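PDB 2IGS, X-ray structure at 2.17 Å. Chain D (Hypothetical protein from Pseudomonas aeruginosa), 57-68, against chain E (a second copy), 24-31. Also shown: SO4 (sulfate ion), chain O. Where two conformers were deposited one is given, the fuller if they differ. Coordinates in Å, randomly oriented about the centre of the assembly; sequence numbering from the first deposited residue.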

ATOM      1  N   ASP D  57      12.580  -9.879  13.130  1.00 26.16           N
ATOM      2  CA  ASP D  57      13.831  -9.135  12.963  1.00 25.33           C
ATOM      3  C   ASP D  57      13.547  -7.628  12.885  1.00 24.93           C
ATOM      4  O   ASP D  57      13.013  -7.136  11.883  1.00 23.89           O
ATOM      5  CB  ASP D  57      14.559  -9.622  11.704  1.00 25.24           C
ATOM      6  CG  ASP D  57      15.917  -8.968  11.510  1.00 25.83           C
ATOM      7  OD1 ASP D  57      16.279  -8.056  12.290  1.00 24.79           O
ATOM      8  OD2 ASP D  57      16.635  -9.382  10.566  1.00 27.00           O
ATOM      9  N   ILE D  58      13.917  -6.903  13.937  1.00 24.65           N
ATOM     10  CA  ILE D  58      13.587  -5.476  14.021  1.00 25.15           C
ATOM     11  C   ILE D  58      14.436  -4.585  13.112  1.00 24.68           C
ATOM     12  O   ILE D  58      14.068  -3.440  12.850  1.00 25.46           O
ATOM     13  CB  ILE D  58      13.543  -4.939  15.485  1.00 25.51           C
ATOM     14  CG1 ILE D  58      14.925  -4.505  16.012  1.00 25.40           C
ATOM     15  CG2 ILE D  58      12.835  -5.944  16.386  1.00 26.86           C
ATOM     16  CD1 ILE D  58      15.983  -5.575  16.061  1.00 27.92           C
ATOM     17  N   SER D  59      15.538  -5.123  12.603  1.00 23.50           N
ATOM     18  CA  SER D  59      16.310  -4.417  11.592  1.00 22.99           C
ATOM     19  C   SER D  59      15.581  -4.401  10.260  1.00 22.90           C
ATOM     20  O   SER D  59      16.001  -3.705   9.339  1.00 23.47           O
ATOM     21  CB  SER D  59      17.718  -4.994  11.443  1.00 22.35           C
ATOM     22  OG  SER D  59      17.697  -6.268  10.848  1.00 21.46           O
ATOM     23  N   LYS D  60      14.491  -5.164  10.174  1.00 22.55           N
ATOM     24  CA  LYS D  60      13.674  -5.260   8.967  1.00 22.34           C
ATOM     25  C   LYS D  60      12.284  -4.642   9.178  1.00 21.92           C
ATOM     26  O   LYS D  60      11.422  -4.767   8.321  1.00 21.75           O
ATOM     27  CB  LYS D  60      13.515  -6.731   8.534  1.00 22.38           C
ATOM     28  CG  LYS D  60      14.806  -7.520   8.370  1.00 23.50           C
ATOM     29  CD  LYS D  60      15.566  -7.118   7.108  1.00 25.44           C
ATOM     30  CE  LYS D  60      16.928  -7.834   7.023  1.00 27.64           C
ATOM     31  NZ  LYS D  60      16.797  -9.305   6.733  1.00 27.04           N
ATOM     32  N   ALA D  61      12.085  -3.994  10.325  1.00 21.81           N
ATOM     33  CA  ALA D  61      10.799  -3.391  10.720  1.00 21.87           C
ATOM     34  C   ALA D  61      10.152  -2.512   9.642  1.00 21.59           C
ATOM     35  O   ALA D  61      10.847  -1.840   8.868  1.00 21.45           O
ATOM     36  CB  ALA D  61      10.973  -2.583  11.990  1.00 22.34           C
ATOM     37  N   ASP D  62       8.821  -2.506   9.628  1.00 21.40           N
ATOM     38  CA  ASP D  62       8.057  -1.685   8.696  1.00 21.08           C
ATOM     39  C   ASP D  62       8.378  -0.226   8.967  1.00 20.45           C
ATOM     40  O   ASP D  62       8.257   0.256  10.089  1.00 21.08           O
ATOM     41  CB  ASP D  62       6.552  -1.966   8.815  1.00 21.01           C
ATOM     42  CG  ASP D  62       5.707  -1.109   7.872  1.00 20.87           C
ATOM     43  OD1 ASP D  62       4.887  -1.660   7.110  1.00 21.11           O
ATOM     44  OD2 ASP D  62       5.830   0.120   7.906  1.00 20.66           O
ATOM     45  N   GLN D  63       8.803   0.467   7.926  1.00 19.68           N
ATOM     46  CA  GLN D  63       9.196   1.849   8.051  1.00 19.54           C
ATOM     47  C   GLN D  63       8.104   2.833   8.521  1.00 18.36           C
ATOM     48  O   GLN D  63       8.420   3.723   9.312  1.00 17.97           O
ATOM     49  CB  GLN D  63       9.853   2.314   6.758  1.00 19.89           C
ATOM     50  CG  GLN D  63      11.030   3.160   7.022  1.00 23.65           C
ATOM     51  CD  GLN D  63      12.218   2.826   6.127  1.00 27.40           C
ATOM     52  OE1 GLN D  63      12.232   3.117   4.918  1.00 27.52           O
ATOM     53  NE2 GLN D  63      13.242   2.249   6.733  1.00 28.32           N
ATOM     54  N   GLN D  64       6.867   2.666   8.035  0.50 17.80           N
ATOM     55  CA  GLN D  64       5.727   3.486   8.462  0.50 17.51           C
ATOM     56  C   GLN D  64       5.347   3.192   9.924  0.50 17.39           C
ATOM     57  O   GLN D  64       5.140   4.109  10.719  0.50 17.05           O
ATOM     58  CB  GLN D  64       4.508   3.299   7.538  0.50 17.63           C
ATOM     59  CG  GLN D  64       4.662   3.837   6.097  0.50 17.61           C
ATOM     60  CD  GLN D  64       3.321   4.240   5.436  0.50 18.41           C
ATOM     61  OE1 GLN D  64       3.205   4.272   4.206  0.50 18.24           O
ATOM     62  NE2 GLN D  64       2.323   4.569   6.255  0.50 18.00           N
ATOM     63  N   TYR D  65       5.258   1.912  10.273  1.00 17.35           N
ATOM     64  CA  TYR D  65       5.140   1.479  11.691  1.00 18.06           C
ATOM     65  C   TYR D  65       6.251   2.136  12.557  1.00 18.43           C
ATOM     66  O   TYR D  65       5.977   2.706  13.614  1.00 19.12           O
ATOM     67  CB  TYR D  65       5.199  -0.055  11.776  1.00 17.31           C
ATOM     68  CG  TYR D  65       5.161  -0.674  13.177  1.00 17.59           C
ATOM     69  CD1 TYR D  65       4.036  -0.534  14.001  1.00 16.85           C
ATOM     70  CD2 TYR D  65       6.240  -1.422  13.660  1.00 14.82           C
ATOM     71  CE1 TYR D  65       3.992  -1.121  15.272  1.00 17.64           C
ATOM     72  CE2 TYR D  65       6.202  -2.018  14.929  1.00 17.76           C
ATOM     73  CZ  TYR D  65       5.077  -1.858  15.734  1.00 17.69           C
ATOM     74  OH  TYR D  65       5.020  -2.445  16.989  1.00 16.73           O
ATOM     75  N   SER D  66       7.489   2.102  12.083  1.00 18.75           N
ATOM     76  CA  SER D  66       8.615   2.627  12.868  1.00 19.57           C
ATOM     77  C   SER D  66       8.492   4.128  13.088  1.00 19.38           C
ATOM     78  O   SER D  66       8.862   4.664  14.139  1.00 20.59           O
ATOM     79  CB  SER D  66       9.952   2.328  12.187  1.00 19.47           C
ATOM     80  OG  SER D  66      10.214   0.939  12.137  1.00 21.97           O
ATOM     81  N   THR D  67       7.980   4.802  12.072  1.00 18.49           N
ATOM     82  CA  THR D  67       7.809   6.219  12.083  1.00 17.47           C
ATOM     83  C   THR D  67       6.740   6.631  13.101  1.00 16.96           C
ATOM     84  O   THR D  67       6.925   7.597  13.828  1.00 16.90           O
ATOM     85  CB  THR D  67       7.449   6.677  10.673  1.00 17.99           C
ATOM     86  OG1 THR D  67       8.568   6.423   9.826  1.00 19.38           O
ATOM     87  CG2 THR D  67       7.131   8.159  10.630  1.00 18.39           C
ATOM     88  N   LEU D  68       5.620   5.913  13.139  1.00 15.70           N
ATOM     89  CA  LEU D  68       4.589   6.178  14.139  1.00 15.09           C
ATOM     90  C   LEU D  68       5.132   6.044  15.552  1.00 15.13           C
ATOM     91  O   LEU D  68       4.817   6.852  16.413  1.00 15.11           O
ATOM     92  CB  LEU D  68       3.367   5.267  13.942  1.00 13.63           C
ATOM     93  CG  LEU D  68       2.717   5.393  12.568  1.00 13.81           C
ATOM     94  CD1 LEU D  68       1.612   4.337  12.346  1.00 13.79           C
ATOM     95  CD2 LEU D  68       2.179   6.794  12.341  1.00 13.76           C
TER
ATOM     96  N   ALA E  24      16.553   7.802  12.983  1.00 25.07           N
ATOM     97  CA  ALA E  24      17.480   6.921  12.265  1.00 24.85           C
ATOM     98  C   ALA E  24      16.848   5.590  11.815  1.00 25.11           C
ATOM     99  O   ALA E  24      17.232   5.037  10.769  1.00 25.04           O
ATOM    100  CB  ALA E  24      18.749   6.676  13.094  1.00 24.35           C
ATOM    101  N   ARG E  25      15.908   5.069  12.606  0.50 25.12           N
ATOM    102  CA  ARG E  25      15.235   3.808  12.273  0.50 25.32           C
ATOM    103  C   ARG E  25      14.198   3.955  11.151  0.50 25.31           C
ATOM    104  O   ARG E  25      14.041   3.038  10.351  0.50 25.07           O
ATOM    105  CB  ARG E  25      14.643   3.105  13.513  0.50 25.39           C
ATOM    106  CG  ARG E  25      13.613   2.008  13.186  0.50 25.24           C
ATOM    107  CD  ARG E  25      13.775   0.742  14.024  0.50 26.40           C
ATOM    108  NE  ARG E  25      14.655  -0.247  13.388  0.50 26.47           N
ATOM    109  CZ  ARG E  25      15.816  -0.669  13.893  0.50 27.23           C
ATOM    110  NH1 ARG E  25      16.261  -0.215  15.062  0.50 26.76           N
ATOM    111  NH2 ARG E  25      16.538  -1.565  13.229  0.50 27.57           N
ATOM    112  N   GLN E  26      13.505   5.096  11.091  1.00 25.48           N
ATOM    113  CA  GLN E  26      12.583   5.364   9.961  1.00 25.72           C
ATOM    114  C   GLN E  26      13.366   5.623   8.688  1.00 25.89           C
ATOM    115  O   GLN E  26      12.903   5.290   7.604  1.00 25.61           O
ATOM    116  CB  GLN E  26      11.687   6.581  10.144  1.00 25.74           C
ATOM    117  CG  GLN E  26      11.831   7.375  11.373  1.00 25.59           C
ATOM    118  CD  GLN E  26      11.170   8.731  11.241  1.00 26.65           C
ATOM    119  OE1 GLN E  26      10.692   9.121  10.164  1.00 27.09           O
ATOM    120  NE2 GLN E  26      11.130   9.461  12.344  1.00 28.37           N
ATOM    121  N   CYS E  27      14.530   6.260   8.829  1.00 26.33           N
ATOM    122  CA  CYS E  27      15.438   6.519   7.710  1.00 27.11           C
ATOM    123  C   CYS E  27      15.968   5.214   7.149  1.00 27.34           C
ATOM    124  O   CYS E  27      15.911   4.968   5.947  1.00 27.82           O
ATOM    125  CB  CYS E  27      16.619   7.390   8.152  1.00 26.88           C
ATOM    126  SG  CYS E  27      16.207   9.121   8.486  1.00 29.40           S
ATOM    127  N   ASN E  28      16.482   4.373   8.032  1.00 27.67           N
ATOM    128  CA  ASN E  28      17.186   3.170   7.625  1.00 28.32           C
ATOM    129  C   ASN E  28      17.284   2.260   8.839  1.00 28.46           C
ATOM    130  O   ASN E  28      18.042   2.554   9.768  1.00 27.63           O
ATOM    131  CB  ASN E  28      18.585   3.531   7.104  1.00 28.35           C
ATOM    132  CG  ASN E  28      19.337   2.339   6.542  1.00 29.09           C
ATOM    133  OD1 ASN E  28      18.747   1.321   6.173  1.00 28.21           O
ATOM    134  ND2 ASN E  28      20.660   2.468   6.478  1.00 29.17           N
ATOM    135  N   PRO E  29      16.507   1.157   8.843  1.00 28.61           N
ATOM    136  CA  PRO E  29      16.526   0.276  10.009  1.00 28.57           C
ATOM    137  C   PRO E  29      17.762  -0.631  10.001  1.00 28.38           C
ATOM    138  O   PRO E  29      18.011  -1.341  10.979  1.00 28.47           O
ATOM    139  CB  PRO E  29      15.225  -0.519   9.879  1.00 28.46           C
ATOM    140  CG  PRO E  29      14.901  -0.505   8.419  1.00 28.86           C
ATOM    141  CD  PRO E  29      15.612   0.663   7.781  1.00 28.84           C
ATOM    142  N   GLY E  30      18.527  -0.581   8.909  1.00 27.80           N
ATOM    143  CA  GLY E  30      19.811  -1.243   8.832  1.00 27.66           C
ATOM    144  C   GLY E  30      20.921  -0.409   9.445  1.00 27.40           C
ATOM    145  O   GLY E  30      22.022  -0.909   9.662  1.00 26.81           O
ATOM    146  N   PHE E  31      20.619   0.862   9.718  1.00 27.40           N
ATOM    147  CA  PHE E  31      21.593   1.807  10.271  1.00 27.49           C
ATOM    148  C   PHE E  31      21.995   1.472  11.710  1.00 27.45           C
ATOM    149  O   PHE E  31      21.169   1.446  12.635  1.00 27.14           O
ATOM    150  CB  PHE E  31      21.105   3.260  10.175  1.00 27.20           C
ATOM    151  CG  PHE E  31      22.088   4.267  10.734  1.00 27.72           C
ATOM    152  CD1 PHE E  31      23.162   4.713   9.967  1.00 27.24           C
ATOM    153  CD2 PHE E  31      21.945   4.758  12.037  1.00 27.23           C
ATOM    154  CE1 PHE E  31      24.077   5.636  10.485  1.00 27.95           C
ATOM    155  CE2 PHE E  31      22.859   5.685  12.565  1.00 27.95           C
ATOM    156  CZ  PHE E  31      23.928   6.121  11.790  1.00 27.67           C
TER
HETATM  157  S   SO4 O2004      17.998 -12.757   6.747  1.00 52.11           S
HETATM  158  O1  SO4 O2004      17.602 -13.937   7.527  1.00 52.24           O
HETATM  159  O2  SO4 O2004      16.867 -12.339   5.923  1.00 53.78           O
HETATM  160  O3  SO4 O2004      18.368 -11.639   7.607  1.00 54.80           O
HETATM  161  O4  SO4 O2004      19.159 -13.048   5.909  1.00 52.28           O
HETATM  162  O   HOH W   1      11.892   0.992  10.057  1.00 35.93           O

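This is a contact of mixed polar and apolar packing, bridged by a water, in which the end of a helix in chain E and the turn after it lie against a short 3-10 segment and the start of a helix in chain D, burying 474 Å² with no clear direct hydrogen bond between the stretches.

Pro E29 sits at one focus of the contact. Pro E29 CA lies 5.0 Å from Ser D59 CA, and Pro E29 CB approaches Ser D59 O at 3.3 Å. A proline ring suits this place: it is compact and rigid, with no backbone N-H to leave unpaired, and its mildly polarised C-H groups can lie against Ser D59 O. In return, Ser D59 CA lies 3.6 Å from Pro E29 O, a CA-H...O contact. The ring belongs to a type I turn from Asn E28 to Phe E31.

Arg E25 reaches the same region by extending its side chain from the helix. Ile D58 CG1 lies over one face of the guanidinium, where a flat, delocalised cation can pack against aliphatic carbon. Ile D58 O is 3.1 Å from Arg E25 NH2, close enough to place a carbonyl dipole beside the positive charge. Nearer the backbone, Arg E25 CG packs 3.7 Å from Ser D66 OG.

The chain D surface is held in shape by its own bonds. Asp D57 OD1 accepts from both Ser D59 N (3.0 Å) and Ser D59 OG (2.7 Å), bracing the 3-10 segment. Asp D62 caps the following helix: its OD2 accepts from Tyr D65 N at 3.0 Å and, weakly, from Gln D64 N at 2.8 Å. Its short carboxylate can fold back onto the free amides of a first helical turn.

At the first turn of that helix, Gln D63 CA comes 5.2 Å from Gln E26 CA on the chain E helix. The length of Gln D63 lets its amide reach over the end of that helix, with NE2 3.0 Å from Pro E29 CD; NE2 is also 3.2 Å from Gln E26 O, but the angle is too poor for a hydrogen bond. One turn on, Thr D67 OG1 donates to Gln D63 O (2.8 Å), satisfying its hydroxyl within the helix. The long aliphatic stem of Gln E26 can pack here, its CB 3.1 Å from Thr D67 OG1.

A water supplies a polar link. Its oxygen lies 3.0 Å from Arg E25 O, 2.7 Å from Ser D66 OG and 3.2 Å from Ala D61 O; each could accept from it, but only two at a time. Ser D66 OG itself donates to Asp D62 O (2.9 Å).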